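Glutathione S-transferase (Vibrio parahaemolyticus, PDB 7MIQ) probably conjugates glutathione to electrophilic substrates, as expected of a dimeric glutathione S-transferase of the Gtt2 class. Local coordinates at residues Y72-A76 / F77-L81. Residues are numbered along the deposited sequence; the frame is centred on the assembly and turned at random. Where two conformers were deposited one is given.
Sequences YLDEA and FENDL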
loop_
_atom_site.group_PDB
_atom_site.type_symbol
_atom_site.label_atom_id
_atom_site.label_comp_id
_atom_site.label_asym_id
_atom_site.label_seq_id
_atom_site.Cartn_x
_atom_site.Cartn_y
_atom_site.Cartn_z
ATOM N N TYR A 72 -13.112 6.609 0.753
ATOM C CA TYR A 72 -14.569 6.704 0.771
ATOM C C TYR A 72 -15.021 8.056 1.311
ATOM O O TYR A 72 -15.904 8.706 0.733
ATOM C CB TYR A 72 -15.173 5.569 1.604
ATOM C CG TYR A 72 -16.683 5.514 1.502
ATOM C CD1 TYR A 72 -17.490 6.284 2.339
ATOM C CD2 TYR A 72 -17.302 4.710 0.553
ATOM C CE1 TYR A 72 -18.875 6.248 2.235
ATOM C CE2 TYR A 72 -18.682 4.663 0.447
ATOM C CZ TYR A 72 -19.461 5.435 1.287
ATOM O OH TYR A 72 -20.832 5.393 1.176
ATOM N N LEU A 73 -14.429 8.495 2.426
ATOM C CA LEU A 73 -14.820 9.766 3.029
ATOM C C LEU A 73 -14.533 10.942 2.110
ATOM O O LEU A 73 -15.258 11.943 2.146
ATOM C CB LEU A 73 -14.096 9.961 4.360
ATOM C CG LEU A 73 -14.432 8.970 5.475
ATOM C CD1 LEU A 73 -13.468 9.148 6.650
ATOM C CD2 LEU A 73 -15.875 9.132 5.919
ATOM N N ASP A 74 -13.475 10.849 1.298
ATOM C CA ASP A 74 -13.171 11.919 0.350
ATOM C C ASP A 74 -14.333 12.141 -0.612
ATOM O O ASP A 74 -14.660 13.283 -0.951
ATOM C CB ASP A 74 -11.888 11.588 -0.414
ATOM C CG ASP A 74 -11.372 12.763 -1.237
ATOM O OD1 ASP A 74 -11.396 13.904 -0.735
ATOM O OD2 ASP A 74 -10.919 12.541 -2.379
ATOM N N GLU A 75 -14.979 11.062 -1.050
ATOM C CA GLU A 75 -16.137 11.197 -1.922
ATOM C C GLU A 75 -17.418 11.465 -1.149
ATOM O O GLU A 75 -18.361 12.032 -1.712
ATOM C CB GLU A 75 -16.301 9.941 -2.779
ATOM C CG GLU A 75 -15.126 9.678 -3.698
ATOM C CD GLU A 75 -15.373 8.522 -4.645
ATOM O OE1 GLU A 75 -16.453 8.484 -5.270
ATOM O OE2 GLU A 75 -14.490 7.648 -4.757
ATOM N N ALA A 76 -17.471 11.075 0.127
ATOM C CA ALA A 76 -18.673 11.297 0.921
ATOM C C ALA A 76 -18.841 12.763 1.298
ATOM O O ALA A 76 -19.973 13.251 1.380
ATOM C CB ALA A 76 -18.642 10.429 2.179
ATOM N N PHE A 77 -17.742 13.480 1.525
ATOM C CA PHE A 77 -17.784 14.893 1.904
ATOM C C PHE A 77 -17.075 15.699 0.822
ATOM O O PHE A 77 -15.844 15.804 0.826
ATOM C CB PHE A 77 -17.150 15.108 3.277
ATOM C CG PHE A 77 -17.821 14.333 4.367
ATOM C CD1 PHE A 77 -19.007 14.782 4.922
ATOM C CD2 PHE A 77 -17.280 13.142 4.820
ATOM C CE1 PHE A 77 -19.640 14.062 5.917
ATOM C CE2 PHE A 77 -17.905 12.417 5.819
ATOM C CZ PHE A 77 -19.088 12.879 6.367
ATOM N N GLU A 78 -17.857 16.265 -0.097
ATOM C CA GLU A 78 -17.300 17.061 -1.183
ATOM C C GLU A 78 -16.410 18.170 -0.637
ATOM O O GLU A 78 -16.781 18.875 0.306
ATOM C CB GLU A 78 -18.427 17.653 -2.032
ATOM C CG GLU A 78 -17.943 18.508 -3.192
ATOM C CD GLU A 78 -19.071 18.940 -4.108
ATOM O OE1 GLU A 78 -20.248 18.798 -3.715
ATOM O OE2 GLU A 78 -18.778 19.417 -5.226
ATOM N N ASN A 79 -15.227 18.311 -1.230
ATOM C CA ASN A 79 -14.231 19.266 -0.771
ATOM C C ASN A 79 -13.306 19.577 -1.937
ATOM O O ASN A 79 -13.271 18.847 -2.931
ATOM C CB ASN A 79 -13.434 18.714 0.415
ATOM C CG ASN A 79 -12.526 17.567 0.013
ATOM O OD1 ASN A 79 -11.369 17.777 -0.350
ATOM N ND2 ASN A 79 -13.052 16.348 0.059
ATOM N N ASP A 80 -12.546 20.665 -1.805
ATOM C CA ASP A 80 -11.641 21.092 -2.868
ATOM C C ASP A 80 -10.171 20.941 -2.483
ATOM O O ASP A 80 -9.307 21.590 -3.083
ATOM C CB ASP A 80 -11.941 22.534 -3.281
ATOM C CG ASP A 80 -11.495 23.545 -2.245
ATOM O OD1 ASP A 80 -11.547 23.229 -1.038
ATOM O OD2 ASP A 80 -11.090 24.659 -2.644
ATOM N N LEU A 81 -9.868 20.094 -1.496
ATOM C CA LEU A 81 -8.460 19.865 -1.063
ATOM C C LEU A 81 -7.722 18.960 -2.053
ATOM O O LEU A 81 -6.494 18.882 -1.925
ATOM C CB LEU A 81 -8.491 19.225 0.330
ATOM C CG LEU A 81 -8.582 20.127 1.565
ATOM C CD1 LEU A 81 -7.325 20.954 1.784
ATOM C CD2 LEU A 81 -9.821 21.002 1.566
HETATM O O HOH W 1 -9.763 15.773 -0.814
HETATM O O HOH W 2 -14.609 15.513 -2.860
#
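N79 reaches back to D74 where helix 66-76, the last helix of the thioredoxin-like N-terminal domain, gives way to the loop leading to helix 88-114. The amide nitrogen ND2 of N79 donates to D74 OD1 over 3.1 Å in an almost straight bond (179°). D74 OD1 lies in the amide plane of N79, whereas ND2 comes to the carboxylate from its anti side, 31° out of that plane. N79 ND2 also donates to F77 O at 2.9 Å, and these two nearly straight bonds, both with the acceptor in the amide plane, fix how the amide is turned. With CG anti to the backbone N (chi1 -170°), D74 swings its carboxylate round to the loop. One water donates to D74 OD1 and N79 OD1; a second donates to D74 O and accepts a longer bond from N79 N.

F77 N still donates to L73 O at 3.0 Å, although F77 is the first residue to leave helical backbone angles. L73 CD2 meets the F77 ring edge in plane at CE2, 3.9 Å away. M1 packs on F77, and L73 on helix 10-22. E75 OE1 forms a salt bridge with R91 of the second subunit. Farther along, N79 OD1 closes an Asx turn by accepting L81 N at 3.0 Å.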